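Local coordinates for uncharacterized protein lp_2219 (Lactobacillus plantarum, PDB 3HFQ), which is of unknown function but belongs to the lactonase family of seven-bladed beta-propellers and may, by that kinship, act on a sugar lactone, at residues T86-V91 with S102-K107; I143-L148 with A155-G160; G64-Q69 with L78-A83. The protein carries 1 engineered substitution. All coordinates share one frame; numbering follows the deposited sequence.

Contact 1. Residues T86-V91 with S102-K107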
ATOM      1  N   THR A  86       1.682 -18.677   4.904  1.00 18.31           N
ATOM      2  CA  THR A  86       1.291 -17.784   3.823  1.00 17.07           C
ATOM      3  C   THR A  86       2.272 -16.642   3.595  1.00 16.70           C
ATOM      4  O   THR A  86       3.028 -16.269   4.493  1.00 16.03           O
ATOM      5  CB  THR A  86      -0.078 -17.152   4.110  1.00 19.17           C
ATOM      6  OG1 THR A  86       0.015 -16.349   5.294  1.00 20.50           O
ATOM      7  CG2 THR A  86      -1.130 -18.229   4.317  1.00 19.88           C
ATOM      8  N   PRO A  87       2.276 -16.079   2.377  1.00 12.23           N
ATOM      9  CA  PRO A  87       3.169 -14.963   2.048  1.00 14.11           C
ATOM     10  C   PRO A  87       2.582 -13.717   2.711  1.00 10.51           C
ATOM     11  O   PRO A  87       1.399 -13.692   3.047  1.00 13.03           O
ATOM     12  CB  PRO A  87       3.080 -14.874   0.522  1.00 19.23           C
ATOM     13  CG  PRO A  87       2.601 -16.241   0.102  1.00 22.05           C
ATOM     14  CD  PRO A  87       1.597 -16.573   1.169  1.00 17.05           C
ATOM     15  N   PRO A  88       3.399 -12.673   2.914  1.00 13.37           N
ATOM     16  CA  PRO A  88       2.912 -11.438   3.540  1.00 14.57           C
ATOM     17  C   PRO A  88       2.009 -10.624   2.605  1.00 13.61           C
ATOM     18  O   PRO A  88       1.729 -11.051   1.482  1.00 12.81           O
ATOM     19  CB  PRO A  88       4.201 -10.707   3.908  1.00 12.81           C
ATOM     20  CG  PRO A  88       5.157 -11.154   2.836  1.00 14.65           C
ATOM     21  CD  PRO A  88       4.860 -12.632   2.726  1.00 14.12           C
ATOM     22  N   ALA A  89       1.564  -9.455   3.065  1.00  8.51           N
ATOM     23  CA  ALA A  89       0.670  -8.611   2.271  1.00  8.91           C
ATOM     24  C   ALA A  89       1.176  -7.188   2.038  1.00 10.30           C
ATOM     25  O   ALA A  89       0.622  -6.454   1.220  1.00 10.05           O
ATOM     26  CB  ALA A  89      -0.705  -8.559   2.933  1.00 11.15           C
ATOM     27  N   TYR A  90       2.216  -6.798   2.765  1.00 12.28           N
ATOM     28  CA  TYR A  90       2.784  -5.458   2.643  1.00 10.95           C
ATOM     29  C   TYR A  90       4.280  -5.543   2.910  1.00 11.68           C
ATOM     30  O   TYR A  90       4.732  -6.415   3.651  1.00  9.99           O
ATOM     31  CB  TYR A  90       2.138  -4.524   3.671  1.00 10.51           C
ATOM     32  CG  TYR A  90       2.476  -3.051   3.516  1.00 10.84           C
ATOM     33  CD1 TYR A  90       1.781  -2.249   2.610  1.00 15.04           C
ATOM     34  CD2 TYR A  90       3.481  -2.457   4.283  1.00 10.21           C
ATOM     35  CE1 TYR A  90       2.068  -0.892   2.476  1.00 14.22           C
ATOM     36  CE2 TYR A  90       3.783  -1.096   4.154  1.00 11.80           C
ATOM     37  CZ  TYR A  90       3.072  -0.322   3.249  1.00 18.18           C
ATOM     38  OH  TYR A  90       3.347   1.023   3.121  1.00 16.68           O
ATOM     39  N   VAL A  91       5.044  -4.641   2.302  1.00  8.92           N
ATOM     40  CA  VAL A  91       6.492  -4.600   2.500  1.00  8.71           C
ATOM     41  C   VAL A  91       6.964  -3.156   2.340  1.00 11.20           C
ATOM     42  O   VAL A  91       6.475  -2.436   1.472  1.00  9.46           O
ATOM     43  CB  VAL A  91       7.231  -5.535   1.492  1.00 13.33           C
ATOM     44  CG1 VAL A  91       6.950  -5.108   0.056  1.00 14.59           C
ATOM     45  CG2 VAL A  91       8.726  -5.540   1.783  1.00 11.25           C
ATOM     46  N   SER A 102       7.573  -6.088   6.902  1.00  9.93           N
ATOM     47  CA  SER A 102       6.519  -6.775   6.169  1.00 11.15           C
ATOM     48  C   SER A 102       5.359  -7.087   7.103  1.00 11.39           C
ATOM     49  O   SER A 102       5.548  -7.254   8.314  1.00 10.99           O
ATOM     50  CB  SER A 102       7.040  -8.065   5.517  1.00 10.46           C
ATOM     51  OG  SER A 102       7.560  -8.973   6.469  1.00 16.08           O
ATOM     52  N   ALA A 103       4.162  -7.149   6.529  1.00  8.92           N
ATOM     53  CA  ALA A 103       2.944  -7.438   7.281  1.00 10.88           C
ATOM     54  C   ALA A 103       2.322  -8.720   6.751  1.00 12.06           C
ATOM     55  O   ALA A 103       2.197  -8.886   5.541  1.00 13.42           O
ATOM     56  CB  ALA A 103       1.958  -6.290   7.123  1.00 11.95           C
ATOM     57  N   ASN A 104       1.925  -9.625   7.640  1.00  7.87           N
ATOM     58  CA  ASN A 104       1.315 -10.868   7.185  1.00 10.10           C
ATOM     59  C   ASN A 104      -0.132 -10.955   7.649  1.00 11.68           C
ATOM     60  O   ASN A 104      -0.420 -11.033   8.841  1.00 15.71           O
ATOM     61  CB  ASN A 104       2.098 -12.081   7.690  1.00 11.64           C
ATOM     62  CG  ASN A 104       1.704 -13.360   6.973  1.00 14.99           C
ATOM     63  OD1 ASN A 104       0.534 -13.752   6.968  1.00 12.21           O
ATOM     64  ND2 ASN A 104       2.679 -14.017   6.361  1.00 14.57           N
ATOM     65  N   TYR A 105      -1.033 -10.951   6.678  1.00 11.85           N
ATOM     66  CA  TYR A 105      -2.467 -10.995   6.926  1.00  8.81           C
ATOM     67  C   TYR A 105      -2.944 -12.235   7.670  1.00 11.54           C
ATOM     68  O   TYR A 105      -3.494 -12.140   8.764  1.00 13.60           O
ATOM     69  CB  TYR A 105      -3.197 -10.881   5.589  1.00 10.89           C
ATOM     70  CG  TYR A 105      -4.698 -10.719   5.695  1.00  9.20           C
ATOM     71  CD1 TYR A 105      -5.535 -11.825   5.854  1.00 10.00           C
ATOM     72  CD2 TYR A 105      -5.280  -9.459   5.600  1.00 12.45           C
ATOM     73  CE1 TYR A 105      -6.923 -11.674   5.920  1.00 12.65           C
ATOM     74  CE2 TYR A 105      -6.661  -9.296   5.666  1.00 15.02           C
ATOM     75  CZ  TYR A 105      -7.474 -10.403   5.819  1.00 14.51           C
ATOM     76  OH  TYR A 105      -8.841 -10.225   5.868  1.00 18.04           O
ATOM     77  N   HIS A 106      -2.722 -13.397   7.071  1.00 10.50           N
ATOM     78  CA  HIS A 106      -3.164 -14.656   7.653  1.00 11.64           C
ATOM     79  C   HIS A 106      -2.504 -15.027   8.984  1.00 14.40           C
ATOM     80  O   HIS A 106      -3.169 -15.553   9.877  1.00 17.60           O
ATOM     81  CB  HIS A 106      -2.963 -15.766   6.622  1.00 15.79           C
ATOM     82  CG  HIS A 106      -3.582 -15.463   5.291  1.00 31.34           C
ATOM     83  ND1 HIS A 106      -4.947 -15.483   5.083  1.00 36.98           N
ATOM     84  CD2 HIS A 106      -3.027 -15.093   4.114  1.00 33.19           C
ATOM     85  CE1 HIS A 106      -5.202 -15.138   3.833  1.00 37.00           C
ATOM     86  NE2 HIS A 106      -4.054 -14.895   3.223  1.00 32.86           N
ATOM     87  N   LYS A 107      -1.211 -14.748   9.129  1.00 14.66           N
ATOM     88  CA  LYS A 107      -0.497 -15.075  10.365  1.00 17.09           C
ATOM     89  C   LYS A 107      -0.693 -14.060  11.490  1.00 18.49           C
ATOM     90  O   LYS A 107      -0.505 -14.388  12.663  1.00 16.33           O
ATOM     91  CB  LYS A 107       1.005 -15.209  10.100  1.00 15.06           C
ATOM     92  CG  LYS A 107       1.408 -16.387   9.235  1.00 19.64           C
ATOM     93  CD  LYS A 107       2.927 -16.409   9.087  1.00 24.88           C
ATOM     94  CE  LYS A 107       3.438 -17.767   8.655  1.00 31.91           C
ATOM     95  NZ  LYS A 107       4.929 -17.801   8.659  1.00 35.90           N
TER
HETATM   96  O   HOH W   1       5.027 -17.511   5.920  1.00 29.90           O
HETATM   97  O   HOH W   2      -0.660 -12.139   3.997  1.00 13.03           O

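Contact 2. Residues I143-L148 with A155-G160. With PO4 (phosphate ion), chain C.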
ATOM      1  N   ILE A 143      -2.619  -8.427  10.064  1.00 10.61           N
ATOM      2  CA  ILE A 143      -1.777  -7.247   9.881  1.00 12.95           C
ATOM      3  C   ILE A 143      -1.714  -6.923   8.391  1.00 13.91           C
ATOM      4  O   ILE A 143      -1.448  -7.801   7.574  1.00 12.27           O
ATOM      5  CB  ILE A 143      -0.348  -7.491  10.433  1.00 10.74           C
ATOM      6  CG1 ILE A 143      -0.427  -7.959  11.889  1.00 12.10           C
ATOM      7  CG2 ILE A 143       0.462  -6.207  10.366  1.00 10.98           C
ATOM      8  CD1 ILE A 143      -1.150  -6.983  12.820  1.00 15.59           C
ATOM      9  N   HIS A 144      -1.939  -5.662   8.035  1.00  9.20           N
ATOM     10  CA  HIS A 144      -1.957  -5.286   6.624  1.00  8.96           C
ATOM     11  C   HIS A 144      -1.068  -4.104   6.252  1.00 11.39           C
ATOM     12  O   HIS A 144      -1.009  -3.709   5.082  1.00 10.32           O
ATOM     13  CB  HIS A 144      -3.395  -4.958   6.216  1.00 12.37           C
ATOM     14  CG  HIS A 144      -3.769  -5.462   4.857  1.00 15.16           C
ATOM     15  ND1 HIS A 144      -2.963  -5.294   3.753  1.00 14.72           N
ATOM     16  CD2 HIS A 144      -4.857  -6.144   4.431  1.00 15.42           C
ATOM     17  CE1 HIS A 144      -3.536  -5.856   2.705  1.00 17.88           C
ATOM     18  NE2 HIS A 144      -4.688  -6.380   3.088  1.00 14.25           N
ATOM     19  N   TYR A 145      -0.374  -3.540   7.233  1.00  8.62           N
ATOM     20  CA  TYR A 145       0.463  -2.380   6.969  1.00 11.91           C
ATOM     21  C   TYR A 145       1.533  -2.242   8.039  1.00 15.75           C
ATOM     22  O   TYR A 145       1.252  -2.377   9.232  1.00 10.29           O
ATOM     23  CB  TYR A 145      -0.435  -1.131   6.925  1.00  8.35           C
ATOM     24  CG  TYR A 145       0.260   0.200   6.695  1.00  9.17           C
ATOM     25  CD1 TYR A 145       0.834   0.906   7.753  1.00  9.35           C
ATOM     26  CD2 TYR A 145       0.302   0.771   5.424  1.00 10.20           C
ATOM     27  CE1 TYR A 145       1.432   2.155   7.547  1.00 11.03           C
ATOM     28  CE2 TYR A 145       0.903   2.017   5.208  1.00  7.96           C
ATOM     29  CZ  TYR A 145       1.461   2.702   6.274  1.00 11.42           C
ATOM     30  OH  TYR A 145       2.056   3.928   6.070  1.00 12.04           O
ATOM     31  N   THR A 146       2.762  -2.002   7.593  1.00 10.76           N
ATOM     32  CA  THR A 146       3.905  -1.818   8.481  1.00 12.77           C
ATOM     33  C   THR A 146       4.806  -0.774   7.833  1.00 12.49           C
ATOM     34  O   THR A 146       5.625  -1.100   6.973  1.00 11.09           O
ATOM     35  CB  THR A 146       4.726  -3.119   8.656  1.00  7.66           C
ATOM     36  OG1 THR A 146       5.085  -3.632   7.367  1.00  7.43           O
ATOM     37  CG2 THR A 146       3.920  -4.171   9.416  1.00  6.38           C
ATOM     38  N   ASP A 147       4.649   0.484   8.228  1.00 12.17           N
ATOM     39  CA  ASP A 147       5.476   1.535   7.653  1.00  8.74           C
ATOM     40  C   ASP A 147       5.806   2.623   8.672  1.00  9.38           C
ATOM     41  O   ASP A 147       5.163   2.726   9.716  1.00 11.47           O
ATOM     42  CB  ASP A 147       4.792   2.137   6.419  1.00  8.93           C
ATOM     43  CG  ASP A 147       5.771   2.381   5.279  1.00 13.77           C
ATOM     44  OD1 ASP A 147       6.927   2.762   5.561  1.00 11.41           O
ATOM     45  OD2 ASP A 147       5.387   2.197   4.103  1.00 11.63           O
ATOM     46  N   LEU A 148       6.807   3.436   8.346  1.00 11.78           N
ATOM     47  CA  LEU A 148       7.301   4.491   9.231  1.00 13.89           C
ATOM     48  C   LEU A 148       6.424   5.717   9.478  1.00 14.87           C
ATOM     49  O   LEU A 148       5.711   6.185   8.593  1.00 10.89           O
ATOM     50  CB  LEU A 148       8.669   4.965   8.726  1.00 10.10           C
ATOM     51  CG  LEU A 148       9.774   3.907   8.685  1.00 14.08           C
ATOM     52  CD1 LEU A 148      10.967   4.441   7.911  1.00 13.48           C
ATOM     53  CD2 LEU A 148      10.175   3.525  10.106  1.00  8.83           C
ATOM     54  N   ALA A 155       4.218   2.255  12.329  1.00  8.70           N
ATOM     55  CA  ALA A 155       2.774   2.126  12.454  1.00 10.74           C
ATOM     56  C   ALA A 155       2.414   0.759  11.890  1.00 10.59           C
ATOM     57  O   ALA A 155       2.790   0.431  10.763  1.00 10.02           O
ATOM     58  CB  ALA A 155       2.078   3.227  11.667  1.00  9.97           C
ATOM     59  N   VAL A 156       1.699  -0.036  12.681  1.00  8.10           N
ATOM     60  CA  VAL A 156       1.296  -1.383  12.285  1.00 10.83           C
ATOM     61  C   VAL A 156      -0.223  -1.493  12.417  1.00  9.52           C
ATOM     62  O   VAL A 156      -0.772  -1.314  13.500  1.00 10.89           O
ATOM     63  CB  VAL A 156       1.997  -2.438  13.184  1.00 10.77           C
ATOM     64  CG1 VAL A 156       1.549  -3.850  12.804  1.00  7.07           C
ATOM     65  CG2 VAL A 156       3.513  -2.307  13.038  1.00  7.43           C
ATOM     66  N   ILE A 157      -0.896  -1.790  11.309  1.00  9.06           N
ATOM     67  CA  ILE A 157      -2.356  -1.865  11.298  1.00  9.79           C
ATOM     68  C   ILE A 157      -2.926  -3.280  11.307  1.00 10.30           C
ATOM     69  O   ILE A 157      -2.569  -4.103  10.471  1.00 10.54           O
ATOM     70  CB  ILE A 157      -2.912  -1.124  10.063  1.00 10.34           C
ATOM     71  CG1 ILE A 157      -2.371   0.309  10.042  1.00  6.91           C
ATOM     72  CG2 ILE A 157      -4.435  -1.128  10.086  1.00 13.73           C
ATOM     73  CD1 ILE A 157      -2.705   1.071   8.771  1.00  7.04           C
ATOM     74  N   ASP A 158      -3.831  -3.546  12.247  1.00 11.19           N
ATOM     75  CA  ASP A 158      -4.462  -4.855  12.368  1.00 11.15           C
ATOM     76  C   ASP A 158      -5.923  -4.746  11.928  1.00 12.54           C
ATOM     77  O   ASP A 158      -6.772  -4.241  12.664  1.00 10.87           O
ATOM     78  CB  ASP A 158      -4.398  -5.343  13.820  1.00 15.30           C
ATOM     79  CG  ASP A 158      -4.749  -6.814  13.963  1.00 13.40           C
ATOM     80  OD1 ASP A 158      -5.604  -7.306  13.202  1.00 12.48           O
ATOM     81  OD2 ASP A 158      -4.178  -7.479  14.852  1.00 15.54           O
ATOM     82  N   LEU A 159      -6.206  -5.214  10.720  1.00  9.92           N
ATOM     83  CA  LEU A 159      -7.557  -5.169  10.182  1.00 12.61           C
ATOM     84  C   LEU A 159      -8.487  -6.089  10.966  1.00 10.05           C
ATOM     85  O   LEU A 159      -9.665  -5.782  11.160  1.00 10.86           O
ATOM     86  CB  LEU A 159      -7.530  -5.574   8.701  1.00 15.60           C
ATOM     87  CG  LEU A 159      -8.859  -5.711   7.951  1.00 15.65           C
ATOM     88  CD1 LEU A 159      -8.664  -5.332   6.489  1.00 15.56           C
ATOM     89  CD2 LEU A 159      -9.384  -7.135   8.084  1.00 15.41           C
ATOM     90  N   GLY A 160      -7.942  -7.209  11.428  1.00  6.95           N
ATOM     91  CA  GLY A 160      -8.730  -8.177  12.166  1.00 12.01           C
ATOM     92  C   GLY A 160      -9.218  -7.755  13.542  1.00 17.71           C
ATOM     93  O   GLY A 160     -10.313  -8.144  13.955  1.00 15.75           O
TER
HETATM   94  P   PO4 C 402      -7.394  -7.482   1.649  1.00 18.55           P
HETATM   95  O1  PO4 C 402      -8.460  -8.376   0.910  1.00 21.26           O
HETATM   96  O2  PO4 C 402      -7.260  -6.098   0.909  1.00 16.27           O
HETATM   97  O3  PO4 C 402      -7.844  -7.244   3.142  1.00 26.00           O
HETATM   98  O4  PO4 C 402      -5.994  -8.210   1.636  1.00 24.62           O

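Contact 3. Residues G64-Q69 with L78-A83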
ATOM      1  N   GLY A  64       7.253 -15.259   2.174  1.00 15.99           N
ATOM      2  CA  GLY A  64       8.098 -14.256   2.793  1.00 15.38           C
ATOM      3  C   GLY A  64       8.417 -13.121   1.846  1.00 13.53           C
ATOM      4  O   GLY A  64       7.546 -12.658   1.111  1.00 13.31           O
ATOM      5  N   ILE A  65       9.672 -12.685   1.856  1.00 11.50           N
ATOM      6  CA  ILE A  65      10.118 -11.582   1.012  1.00  8.63           C
ATOM      7  C   ILE A  65      11.314 -11.964   0.147  1.00 11.68           C
ATOM      8  O   ILE A  65      12.229 -12.652   0.603  1.00 12.89           O
ATOM      9  CB  ILE A  65      10.526 -10.368   1.874  1.00  9.52           C
ATOM     10  CG1 ILE A  65       9.341  -9.917   2.738  1.00 12.74           C
ATOM     11  CG2 ILE A  65      11.021  -9.232   0.980  1.00 10.26           C
ATOM     12  CD1 ILE A  65       8.155  -9.370   1.949  1.00  8.18           C
ATOM     13  N   ALA A  66      11.300 -11.511  -1.103  1.00 14.10           N
ATOM     14  CA  ALA A  66      12.393 -11.771  -2.033  1.00 13.05           C
ATOM     15  C   ALA A  66      13.109 -10.451  -2.284  1.00 13.17           C
ATOM     16  O   ALA A  66      12.471  -9.402  -2.378  1.00 11.14           O
ATOM     17  CB  ALA A  66      11.853 -12.329  -3.347  1.00  9.65           C
ATOM     18  N   ALA A  67      14.434 -10.513  -2.387  1.00 11.62           N
ATOM     19  CA  ALA A  67      15.254  -9.333  -2.629  1.00 10.89           C
ATOM     20  C   ALA A  67      15.870  -9.394  -4.021  1.00 11.97           C
ATOM     21  O   ALA A  67      16.419 -10.424  -4.422  1.00 11.21           O
ATOM     22  CB  ALA A  67      16.359  -9.240  -1.576  1.00  9.78           C
ATOM     23  N   TRP A  68      15.777  -8.286  -4.752  1.00 12.18           N
ATOM     24  CA  TRP A  68      16.326  -8.205  -6.100  1.00 12.10           C
ATOM     25  C   TRP A  68      17.122  -6.922  -6.282  1.00 11.36           C
ATOM     26  O   TRP A  68      16.834  -5.912  -5.642  1.00 12.97           O
ATOM     27  CB  TRP A  68      15.212  -8.188  -7.157  1.00  8.74           C
ATOM     28  CG  TRP A  68      14.059  -9.099  -6.914  1.00 10.87           C
ATOM     29  CD1 TRP A  68      13.034  -8.914  -6.026  1.00 12.72           C
ATOM     30  CD2 TRP A  68      13.785 -10.321  -7.596  1.00 10.66           C
ATOM     31  NE1 TRP A  68      12.143  -9.956  -6.109  1.00 13.29           N
ATOM     32  CE2 TRP A  68      12.590 -10.847  -7.054  1.00 11.95           C
ATOM     33  CE3 TRP A  68      14.455 -11.054  -8.588  1.00 11.82           C
ATOM     34  CZ2 TRP A  68      12.021 -12.043  -7.506  1.00 11.83           C
ATOM     35  CZ3 TRP A  68      13.895 -12.244  -9.035  1.00 17.19           C
ATOM     36  CH2 TRP A  68      12.696 -12.736  -8.478  1.00 16.38           C
ATOM     37  N   GLN A  69      18.125  -6.966  -7.155  1.00 12.99           N
ATOM     38  CA  GLN A  69      18.899  -5.775  -7.478  1.00 12.16           C
ATOM     39  C   GLN A  69      18.457  -5.398  -8.885  1.00 14.31           C
ATOM     40  O   GLN A  69      18.558  -6.211  -9.805  1.00 12.81           O
ATOM     41  CB  GLN A  69      20.404  -6.057  -7.498  1.00 12.68           C
ATOM     42  CG  GLN A  69      21.227  -4.883  -8.054  1.00 13.23           C
ATOM     43  CD  GLN A  69      21.220  -3.665  -7.140  1.00 16.45           C
ATOM     44  OE1 GLN A  69      21.799  -3.690  -6.055  1.00 17.69           O
ATOM     45  NE2 GLN A  69      20.557  -2.596  -7.574  1.00 20.85           N
ATOM     46  N   LEU A  78      18.733 -11.656  -5.338  1.00 15.10           N
ATOM     47  CA  LEU A  78      19.796 -11.648  -4.343  1.00 13.56           C
ATOM     48  C   LEU A  78      19.575 -12.821  -3.393  1.00 14.59           C
ATOM     49  O   LEU A  78      20.445 -13.672  -3.234  1.00 15.06           O
ATOM     50  CB  LEU A  78      19.802 -10.316  -3.587  1.00 10.72           C
ATOM     51  CG  LEU A  78      20.122  -9.101  -4.470  1.00 14.02           C
ATOM     52  CD1 LEU A  78      19.780  -7.810  -3.732  1.00  9.97           C
ATOM     53  CD2 LEU A  78      21.595  -9.130  -4.867  1.00 16.78           C
ATOM     54  N   ASN A  79      18.398 -12.872  -2.775  1.00 12.65           N
ATOM     55  CA  ASN A  79      18.063 -13.966  -1.869  1.00 13.30           C
ATOM     56  C   ASN A  79      16.614 -13.813  -1.436  1.00 14.51           C
ATOM     57  O   ASN A  79      15.928 -12.885  -1.872  1.00 13.28           O
ATOM     58  CB  ASN A  79      19.002 -13.972  -0.645  1.00 12.34           C
ATOM     59  CG  ASN A  79      18.552 -13.033   0.465  1.00 16.77           C
ATOM     60  OD1 ASN A  79      18.144 -11.896   0.218  1.00 16.29           O
ATOM     61  ND2 ASN A  79      18.650 -13.503   1.704  1.00 16.70           N
ATOM     62  N   THR A  80      16.135 -14.743  -0.617  1.00  9.99           N
ATOM     63  CA  THR A  80      14.771 -14.671  -0.115  1.00 13.16           C
ATOM     64  C   THR A  80      14.776 -15.080   1.345  1.00 15.61           C
ATOM     65  O   THR A  80      15.670 -15.798   1.792  1.00 14.63           O
ATOM     66  CB  THR A  80      13.802 -15.622  -0.875  1.00 12.82           C
ATOM     67  OG1 THR A  80      14.097 -16.983  -0.539  1.00 18.93           O
ATOM     68  CG2 THR A  80      13.933 -15.434  -2.381  1.00 18.21           C
ATOM     69  N   VAL A  81      13.788 -14.599   2.086  1.00 10.66           N
ATOM     70  CA  VAL A  81      13.635 -14.941   3.492  1.00 10.19           C
ATOM     71  C   VAL A  81      12.201 -15.425   3.605  1.00 15.80           C
ATOM     72  O   VAL A  81      11.266 -14.628   3.587  1.00 13.10           O
ATOM     73  CB  VAL A  81      13.835 -13.720   4.406  1.00 13.70           C
ATOM     74  CG1 VAL A  81      13.544 -14.101   5.848  1.00 17.31           C
ATOM     75  CG2 VAL A  81      15.264 -13.204   4.273  1.00 14.04           C
ATOM     76  N   VAL A  82      12.030 -16.739   3.697  1.00 13.12           N
ATOM     77  CA  VAL A  82      10.701 -17.315   3.780  1.00 15.76           C
ATOM     78  C   VAL A  82      10.551 -18.231   4.981  1.00 18.29           C
ATOM     79  O   VAL A  82      11.537 -18.650   5.589  1.00 18.93           O
ATOM     80  CB  VAL A  82      10.370 -18.109   2.499  1.00 15.21           C
ATOM     81  CG1 VAL A  82      10.336 -17.166   1.298  1.00 13.29           C
ATOM     82  CG2 VAL A  82      11.409 -19.199   2.282  1.00 15.75           C
ATOM     83  N   ALA A  83       9.305 -18.537   5.317  1.00 17.33           N
ATOM     84  CA  ALA A  83       9.004 -19.404   6.445  1.00 19.33           C
ATOM     85  C   ALA A  83       7.706 -20.140   6.163  1.00 18.50           C
ATOM     86  O   ALA A  83       6.868 -19.668   5.396  1.00 14.05           O
ATOM     87  CB  ALA A  83       8.866 -18.577   7.719  1.00 21.83           C
TER

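Contact 1. Residues T86-V91 with S102-K107
Ala89 and Tyr90 meet Ala103 in a classic beta bulge at the start of an antiparallel hairpin, the two innermost strands of one propeller blade. The carbonyl of Ala103 takes a short, nearly straight bond from Ala89 N (2.6 Å, 170° at the hydrogen) and a weak one from Tyr90 N, while Ala103 N returns a bond to Tyr90 O at 3.0 Å. On the face shared by Tyr90 and Ala103 their CB atoms pack together. Pro88 CB lies 3.2 Å from the backbone Ala103 O and meets Ser102 CB, whose side chain is on the opposite face with Val91. Before the bulge the chains are no longer paired as strands, and the side chain of Asn104 takes over. Its CG stands anti to the backbone N (chi1 -166°), and ND2 reaches Thr86 O at 2.9 Å, with that oxygen in the amide plane but the donor well above the carbonyl plane of Thr86. The other end of the amide, OD1, accepts from Lys107 N at 3.0 Å, an Asx motif that fixes the turn after the strand. Thr86 crosses His106 at about a right angle, Thr86 OG1 3.3 Å from His106 CB and Thr86 CB beside CD2 of the imidazole. Two waters bridge the segments here: one links Thr86 O to Lys107 NZ, the other joins Pro87 O to Tyr105 N. Lys107 NZ also bonds Pro84 O. Around the hairpin, strand 109-115 pairs beside 99-104, Pro87 and Pro88 rest on strand 52-59 of the preceding blade, and Ala89, Tyr90 and Ala103 pack on strand 143-148 of the following one.

Contact 2. Residues I143-L148 with A155-G160
Ile143, Tyr145 and Thr146 pack against Val156, Ile157 and Asp158 in a buried antiparallel hairpin, the two inner strands of a propeller blade. The tight part lies on both faces of the ladder. On one, Ile143 CG2 sits 3.6 Å from Val156 CG1, Thr146 and Val156 run side by side, and Ile143 CD1 touches the carboxylate of Asp158. On the other, Ile157 CD1 comes against Tyr145 CB at 3.7 Å and stays as near to CG and CD1 of the ring; CG of Tyr145, anti to its backbone N (chi1 178°), starts the ring on this course. Asp147 and Ala155 exchange two backbone bonds, the shorter from Ala155 N to Asp147 O at 2.8 Å; His144 N bonds Ile157 O and Ile157 N bonds Tyr145 O. Tyr145 N is a buried N-H with no partner in the model. The looser side is the other end, where His144 and Leu159 only graze each other, CD2 to CD1 at 4.4 Å, beside a bound phosphate. His144 NE2 gives that ion's O4 a bond of 2.7 Å at the ring edge, and Arg190 and Arg259 hold the same ion. The phosphate probably came from the crystallisation liquor, yet an imidazole and two arginines around one anion are consistent with a pocket that favours negatively charged groups.

Contact 3. Residues G64-Q69 with L78-A83
Ile65, Ala66 and Ala67 pair with Val81, Thr80 and Asn79 in the outer antiparallel hairpin of a propeller blade, strand 74-84 being the edge strand of its sheet. Four backbone hydrogen bonds join the strands. Ile65 and Val81 exchange two, the shorter from Val81 N to Ile65 O at 2.9 Å. Farther on, Ala67 N bonds Asn79 O at 2.9 Å, but the return bond to Ala67 O comes from Leu78 N at 2.8 Å, so Leu78 and Asn79 both face Ala67 in a classic beta bulge. Weaker CA-H...O contacts supplement them: Thr80 CA approaches Ile65 O, and Gly64 CA lies 3.3 Å from Val81 O. Gly64 and Val82 form a non-hydrogen-bonded pair, CA to CA 4.1 Å. The apolar contacts are small. Leu78 CB lies 3.5 Å from Ala67 O and also meets Ala67 CB. Leu78 CG, anti to the carbonyl carbon (chi1 -64°), is near Ala67 O and Gln69 N, and Leu78 CD1 comes to 3.8 Å from Trp68 C. Thr80 turns its methyl, CG2, to Ala66 CB at 3.9 Å, and Val82 CG1 covers the backbone of Gly64. Polar ends lead to neighbours instead: Asn79 OD1, resting near Ala67 CB, accepts from Leu121 N of the next blade, Trp68 NE1 bonds Ser55, and Gln69 NE2 bonds Lys50 O. The chemistry is thus that of a backbone-held pair with few side-chain contacts across it, whose polar groups tie the hairpin to strand 52-59, to Lys50 just before it, and to the next blade.

The three contacts belong to three successive blades and follow one another along the chain, contact 3 before contact 1 and contact 1 before contact 2. Contact 3 is peripheral, its centre about 19 Å from that of the chain, against about 12 Å and 10 Å for contacts 1 and 2. Contact 1 bridges the others: Pro88 CG meets Ile65 CD1 of contact 3 at 3.6 Å, and Tyr90 OH probably bonds Asp147 OD2 of contact 2 at 2.6 Å. Contacts 2 and 3 do not touch, their nearest atoms about 8 Å apart. The phosphate lies beside His144 in contact 2, with the side chain of Tyr105 of contact 1 about 3 Å from it at the nearest atoms.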